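Local coordinates for GntR family transcriptional regulator (Streptococcus agalactiae, PDB 7B5U), which binds the second messenger c-di-AMP through its RCK_C effector domain and probably regulates transcription as a DNA-binding protein of the GntR family, at residues A32-F43 / S51-V62. Numbering follows the deposited sequence. Where two conformers were deposited one is given.
Sequences ATIVAIEHEGKF and SVIEQGDHIFFV. With 2BA ((2R,3R,3aS,5R,7aR,9R,10R,10aS,12R,14aR)-2,9-bis(6-amino-9H-purin-9-yl)octahydro-2H,7H-difuro[3,2-d:3',2'-j][1,3,7,9,2,8 ]tetraoxadiphosphacyclododecine-3,5,10,12-tetrol 5,12-dioxide), chain C.
F60 meets E38 where strands 33-39 and 58-62, the two central strands of the antiparallel RCK_C sheet, pair; with I37 they bury the most surface there, and the pair shows how two strands can serve a hydrophobic core, a dimer interface and a ligand. The F60 ring lies over the face that A36 and E38 share: its CE1 reaches CE2 of F43 at 3.7 Å, the two rings oblique with planes at 45°, while E38 CB sits at its edge. L3 of the second subunit packs against F60 and A36. E38, its CG anti to the backbone N (chi1 -173°) and its chain extended, runs alongside H58 and places OE1 over one face of that imidazole, 3.5 Å from H58 CG; H58 ND1 itself is hydrogen-bonded to E7. On the opposite face of the sheet, which I34 and I59 share, I37 in one of its two conformers sends CD1 to S51 CB, and its CG2 lies against D57. D57 links two turns: OD1 accepts a nearly straight hydrogen bond from H39 ND1 (2.6 Å, 167°) where turn H39-K42 begins, and OD2 takes E54 N within turn E54-D57. Toward the ligand, V35 and A36 both face F60 in a classic beta bulge; F60 O accepts V35 N at 2.8 Å and, weakly, A36 N. Past the bulge, I34 N and O pair with the Watson-Crick edge of one adenine of c-di-AMP, N giving to N11 (2.9 Å) and O accepting from N61 (2.9 Å). This part of adenine recognition probably depends on where strand pairing sets the I34 backbone, with N25 and H28 of both subunits adding further bonds.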
loop_
_atom_site.group_PDB
_atom_site.type_symbol
_atom_site.label_atom_id
_atom_site.label_comp_id
_atom_site.label_asym_id
_atom_site.label_seq_id
_atom_site.Cartn_x
_atom_site.Cartn_y
_atom_site.Cartn_z
ATOM N N ALA A 32 2.976 -5.871 -4.919
ATOM C CA ALA A 32 2.271 -4.605 -5.045
ATOM C C ALA A 32 1.664 -4.154 -3.727
ATOM O O ALA A 32 1.169 -4.972 -2.945
ATOM C CB ALA A 32 1.148 -4.751 -6.065
ATOM N N THR A 33 1.669 -2.843 -3.507
ATOM C CA THR A 33 0.924 -2.245 -2.404
ATOM C C THR A 33 -0.238 -1.468 -3.007
ATOM O O THR A 33 -0.026 -0.467 -3.713
ATOM C CB THR A 33 1.814 -1.333 -1.565
ATOM O OG1 THR A 33 2.904 -2.094 -1.025
ATOM C CG2 THR A 33 1.034 -0.723 -0.410
ATOM N N ILE A 34 -1.458 -1.946 -2.762
ATOM C CA ILE A 34 -2.654 -1.307 -3.308
ATOM C C ILE A 34 -2.966 -0.045 -2.513
ATOM O O ILE A 34 -3.077 -0.082 -1.281
ATOM C CB ILE A 34 -3.845 -2.280 -3.302
ATOM C CG1 ILE A 34 -3.571 -3.486 -4.214
ATOM C CG2 ILE A 34 -5.121 -1.543 -3.687
ATOM C CD1 ILE A 34 -4.614 -4.591 -4.092
ATOM N N VAL A 35 -3.098 1.081 -3.218
ATOM C CA VAL A 35 -3.397 2.358 -2.578
ATOM C C VAL A 35 -4.870 2.716 -2.667
ATOM O O VAL A 35 -5.367 3.470 -1.830
ATOM C CB VAL A 35 -2.514 3.501 -3.112
ATOM C CG1 VAL A 35 -1.078 3.215 -2.807
ATOM C CG2 VAL A 35 -2.714 3.727 -4.600
ATOM N N ALA A 36 -5.569 2.199 -3.677
ATOM C CA ALA A 36 -6.986 2.494 -3.818
ATOM C C ALA A 36 -7.640 1.468 -4.730
ATOM O O ALA A 36 -6.988 0.889 -5.600
ATOM C CB ALA A 36 -7.222 3.893 -4.397
ATOM N N ILE A 37 -8.942 1.264 -4.519
ATOM C CA ILE A 37 -9.793 0.501 -5.423
ATOM C C ILE A 37 -10.884 1.432 -5.920
ATOM O O ILE A 37 -11.513 2.141 -5.124
ATOM C CB ILE A 37 -10.437 -0.715 -4.731
ATOM C CG1 ILE A 37 -9.377 -1.668 -4.195
ATOM C CG2 ILE A 37 -11.377 -1.436 -5.698
ATOM C CD1 ILE A 37 -9.927 -2.638 -3.187
ATOM N N GLU A 38 -11.128 1.413 -7.223
ATOM C CA GLU A 38 -12.282 2.094 -7.784
ATOM C C GLU A 38 -13.312 1.032 -8.134
ATOM O O GLU A 38 -13.011 0.095 -8.888
ATOM C CB GLU A 38 -11.918 2.902 -9.023
ATOM C CG GLU A 38 -13.078 3.744 -9.513
ATOM C CD GLU A 38 -12.791 4.418 -10.835
ATOM O OE1 GLU A 38 -11.638 4.330 -11.319
ATOM O OE2 GLU A 38 -13.719 5.043 -11.389
ATOM N N HIS A 39 -14.513 1.171 -7.578
ATOM C CA HIS A 39 -15.582 0.196 -7.742
ATOM C C HIS A 39 -16.863 0.966 -8.011
ATOM O O HIS A 39 -17.247 1.820 -7.206
ATOM C CB HIS A 39 -15.713 -0.609 -6.451
ATOM C CG HIS A 39 -16.850 -1.576 -6.459
ATOM N ND1 HIS A 39 -16.903 -2.656 -7.314
ATOM C CD2 HIS A 39 -17.985 -1.622 -5.722
ATOM C CE1 HIS A 39 -18.016 -3.332 -7.096
ATOM N NE2 HIS A 39 -18.689 -2.724 -6.136
ATOM N N GLU A 40 -17.510 0.689 -9.140
ATOM C CA GLU A 40 -18.729 1.403 -9.512
ATOM C C GLU A 40 -18.512 2.916 -9.498
ATOM O O GLU A 40 -19.395 3.691 -9.121
ATOM C CB GLU A 40 -19.913 0.993 -8.626
ATOM C CG GLU A 40 -20.215 -0.502 -8.637
ATOM C CD GLU A 40 -21.113 -0.941 -7.486
ATOM O OE1 GLU A 40 -21.335 -0.141 -6.550
ATOM O OE2 GLU A 40 -21.592 -2.094 -7.515
ATOM N N GLY A 41 -17.309 3.338 -9.894
ATOM C CA GLY A 41 -16.969 4.744 -9.980
ATOM C C GLY A 41 -16.618 5.409 -8.667
ATOM O O GLY A 41 -16.336 6.614 -8.662
ATOM N N LYS A 42 -16.616 4.667 -7.561
ATOM C CA LYS A 42 -16.330 5.191 -6.231
ATOM C C LYS A 42 -14.958 4.700 -5.790
ATOM O O LYS A 42 -14.577 3.563 -6.086
ATOM C CB LYS A 42 -17.393 4.710 -5.233
ATOM C CG LYS A 42 -18.792 5.248 -5.532
ATOM C CD LYS A 42 -19.880 4.517 -4.751
ATOM C CE LYS A 42 -20.194 3.157 -5.363
ATOM N NZ LYS A 42 -21.369 2.495 -4.719
ATOM N N PHE A 43 -14.215 5.551 -5.092
ATOM C CA PHE A 43 -12.856 5.235 -4.681
ATOM C C PHE A 43 -12.802 4.950 -3.190
ATOM O O PHE A 43 -13.424 5.657 -2.388
ATOM C CB PHE A 43 -11.914 6.397 -4.992
ATOM C CG PHE A 43 -11.690 6.612 -6.453
ATOM C CD1 PHE A 43 -12.616 7.302 -7.214
ATOM C CD2 PHE A 43 -10.545 6.130 -7.068
ATOM C CE1 PHE A 43 -12.414 7.502 -8.570
ATOM C CE2 PHE A 43 -10.335 6.326 -8.421
ATOM C CZ PHE A 43 -11.271 7.012 -9.172
ATOM N N SER A 51 -11.266 -5.143 2.045
ATOM C CA SER A 51 -11.801 -4.668 0.778
ATOM C C SER A 51 -11.748 -5.783 -0.253
ATOM O O SER A 51 -10.772 -6.537 -0.324
ATOM C CB SER A 51 -10.995 -3.460 0.305
ATOM O OG SER A 51 -11.299 -2.304 1.068
ATOM N N VAL A 52 -12.811 -5.899 -1.046
ATOM C CA VAL A 52 -12.957 -6.973 -2.026
ATOM C C VAL A 52 -12.675 -6.430 -3.420
ATOM O O VAL A 52 -12.988 -5.275 -3.731
ATOM C CB VAL A 52 -14.368 -7.592 -1.938
ATOM C CG1 VAL A 52 -14.555 -8.727 -2.946
ATOM C CG2 VAL A 52 -14.621 -8.102 -0.532
ATOM N N ILE A 53 -12.047 -7.249 -4.250
ATOM C CA ILE A 53 -11.785 -6.885 -5.632
ATOM C C ILE A 53 -12.797 -7.602 -6.515
ATOM O O ILE A 53 -12.873 -8.834 -6.524
ATOM C CB ILE A 53 -10.336 -7.197 -6.030
ATOM C CG1 ILE A 53 -9.374 -6.423 -5.126
ATOM C CG2 ILE A 53 -10.100 -6.839 -7.491
ATOM C CD1 ILE A 53 -7.920 -6.787 -5.326
ATOM N N GLU A 54 -13.586 -6.822 -7.261
ATOM C CA GLU A 54 -14.641 -7.348 -8.120
ATOM C C GLU A 54 -14.332 -7.069 -9.583
ATOM O O GLU A 54 -13.559 -6.168 -9.912
ATOM C CB GLU A 54 -15.986 -6.693 -7.791
ATOM C CG GLU A 54 -16.281 -6.510 -6.312
ATOM C CD GLU A 54 -16.855 -7.744 -5.666
ATOM O OE1 GLU A 54 -16.709 -8.841 -6.247
ATOM O OE2 GLU A 54 -17.458 -7.614 -4.575
ATOM N N GLN A 55 -14.967 -7.834 -10.463
ATOM C CA GLN A 55 -14.655 -7.699 -11.877
ATOM C C GLN A 55 -15.007 -6.302 -12.371
ATOM O O GLN A 55 -16.069 -5.759 -12.056
ATOM C CB GLN A 55 -15.386 -8.749 -12.708
ATOM C CG GLN A 55 -14.842 -8.808 -14.128
ATOM C CD GLN A 55 -15.306 -10.044 -14.864
ATOM O OE1 GLN A 55 -16.466 -10.143 -15.279
ATOM N NE2 GLN A 55 -14.407 -11.004 -15.039
ATOM N N GLY A 56 -14.103 -5.720 -13.154
ATOM C CA GLY A 56 -14.288 -4.380 -13.660
ATOM C C GLY A 56 -13.722 -3.289 -12.780
ATOM O O GLY A 56 -13.632 -2.135 -13.227
ATOM N N ASP A 57 -13.330 -3.608 -11.552
ATOM C CA ASP A 57 -12.751 -2.592 -10.689
ATOM C C ASP A 57 -11.407 -2.116 -11.243
ATOM O O ASP A 57 -10.723 -2.822 -11.989
ATOM C CB ASP A 57 -12.513 -3.161 -9.290
ATOM C CG ASP A 57 -13.792 -3.370 -8.505
ATOM O OD1 ASP A 57 -14.880 -2.995 -8.987
ATOM O OD2 ASP A 57 -13.702 -3.903 -7.376
ATOM N N HIS A 58 -11.022 -0.901 -10.853
ATOM C CA HIS A 58 -9.682 -0.398 -11.128
ATOM C C HIS A 58 -8.866 -0.514 -9.850
ATOM O O HIS A 58 -9.294 -0.043 -8.787
ATOM C CB HIS A 58 -9.705 1.065 -11.572
ATOM C CG HIS A 58 -10.503 1.329 -12.810
ATOM N ND1 HIS A 58 -10.093 2.241 -13.759
ATOM C CD2 HIS A 58 -11.680 0.828 -13.255
ATOM C CE1 HIS A 58 -10.981 2.288 -14.735
ATOM N NE2 HIS A 58 -11.954 1.436 -14.456
ATOM N N ILE A 59 -7.699 -1.147 -9.945
ATOM C CA ILE A 59 -6.777 -1.288 -8.823
ATOM C C ILE A 59 -5.616 -0.333 -9.060
ATOM O O ILE A 59 -4.952 -0.398 -10.103
ATOM C CB ILE A 59 -6.246 -2.724 -8.683
ATOM C CG1 ILE A 59 -7.365 -3.767 -8.658
ATOM C CG2 ILE A 59 -5.318 -2.841 -7.464
ATOM C CD1 ILE A 59 -6.826 -5.176 -8.559
ATOM N N PHE A 60 -5.363 0.537 -8.088
ATOM C CA PHE A 60 -4.239 1.466 -8.108
ATOM C C PHE A 60 -3.203 0.959 -7.112
ATOM O O PHE A 60 -3.541 0.697 -5.959
ATOM C CB PHE A 60 -4.712 2.870 -7.707
ATOM C CG PHE A 60 -5.678 3.479 -8.690
ATOM C CD1 PHE A 60 -7.029 3.173 -8.637
ATOM C CD2 PHE A 60 -5.235 4.352 -9.671
ATOM C CE1 PHE A 60 -7.918 3.716 -9.559
ATOM C CE2 PHE A 60 -6.128 4.901 -10.589
ATOM C CZ PHE A 60 -7.467 4.583 -10.527
ATOM N N PHE A 61 -1.950 0.816 -7.542
ATOM C CA PHE A 61 -0.941 0.208 -6.684
ATOM C C PHE A 61 0.434 0.785 -6.993
ATOM O O PHE A 61 0.701 1.227 -8.115
ATOM C CB PHE A 61 -0.913 -1.322 -6.824
ATOM C CG PHE A 61 -0.582 -1.802 -8.211
ATOM C CD1 PHE A 61 0.718 -2.103 -8.561
ATOM C CD2 PHE A 61 -1.586 -1.981 -9.159
ATOM C CE1 PHE A 61 1.027 -2.552 -9.846
ATOM C CE2 PHE A 61 -1.280 -2.426 -10.435
ATOM C CZ PHE A 61 0.017 -2.723 -10.775
ATOM N N VAL A 62 1.310 0.779 -5.983
ATOM C CA VAL A 62 2.690 1.195 -6.155
ATOM C C VAL A 62 3.587 -0.027 -6.275
ATOM O O VAL A 62 3.275 -1.124 -5.800
ATOM C CB VAL A 62 3.192 2.173 -5.066
ATOM C CG1 VAL A 62 2.388 3.460 -5.106
ATOM C CG2 VAL A 62 3.173 1.527 -3.680
HETATM P P 2BA C . 1.623 -8.492 4.942
HETATM O O1P 2BA C . 2.139 -7.748 3.768
HETATM O O2P 2BA C . 2.453 -9.611 5.475
HETATM O "O5'" 2BA C . 1.306 -7.400 6.100
HETATM C "C5'" 2BA C . 0.994 -7.842 7.401
HETATM C "C4'" 2BA C . 0.420 -6.621 8.176
HETATM O "O4'" 2BA C . 1.368 -5.691 8.288
HETATM C "C3'" 2BA C . -0.800 -5.991 7.459
HETATM O "O3'" 2BA C . -1.941 -6.652 7.870
HETATM C "C2'" 2BA C . -0.648 -4.517 7.910
HETATM O "O2'" 2BA C . -1.325 -4.292 9.219
HETATM C "C1'" 2BA C . 0.682 -4.309 7.972
HETATM N N9 2BA C . 1.291 -3.780 6.756
HETATM C C8 2BA C . 2.052 -4.499 5.891
HETATM N N7 2BA C . 2.428 -3.688 4.884
HETATM C C5 2BA C . 1.872 -2.478 5.146
HETATM C C6 2BA C . 1.896 -1.266 4.510
HETATM N N6 2BA C . 2.584 -1.011 3.283
HETATM N N1 2BA C . 1.252 -0.226 5.043
HETATM C C2 2BA C . 0.548 -0.357 6.197
HETATM N N3 2BA C . 0.521 -1.524 6.860
HETATM C C4 2BA C . 1.186 -2.550 6.292
HETATM P P1 2BA C . -3.341 -6.548 7.004
HETATM O O1P1 2BA C . -3.661 -5.136 6.655
HETATM O O2P1 2BA C . -4.374 -7.283 7.787
HETATM O "O5'1" 2BA C . -2.993 -7.311 5.603
HETATM C "C5'1" 2BA C . -2.829 -8.716 5.613
HETATM C "C4'1" 2BA C . -2.193 -9.108 4.239
HETATM O "O4'1" 2BA C . -3.010 -8.771 3.245
HETATM C "C3'1" 2BA C . -0.843 -8.383 4.018
HETATM O "O3'1" 2BA C . 0.151 -9.153 4.597
HETATM C "C2'1" 2BA C . -0.838 -8.281 2.471
HETATM O "O2'1" 2BA C . -0.258 -9.524 1.869
HETATM C "C1'1" 2BA C . -2.130 -8.112 2.120
HETATM N N91 2BA C . -2.583 -6.729 2.016
HETATM C C81 2BA C . -3.340 -6.026 2.899
HETATM N N71 2BA C . -3.505 -4.771 2.445
HETATM C C51 2BA C . -2.814 -4.703 1.282
HETATM C C61 2BA C . -2.580 -3.702 0.356
HETATM N N61 2BA C . -3.141 -2.394 0.501
HETATM N N11 2BA C . -1.864 -3.950 -0.720
HETATM C C21 2BA C . -1.309 -5.171 -0.904
HETATM N N31 2BA C . -1.504 -6.180 -0.049
HETATM C C41 2BA C . -2.244 -5.901 1.039
HETATM O O HOH W 1 -16.114 -1.353 -10.855
#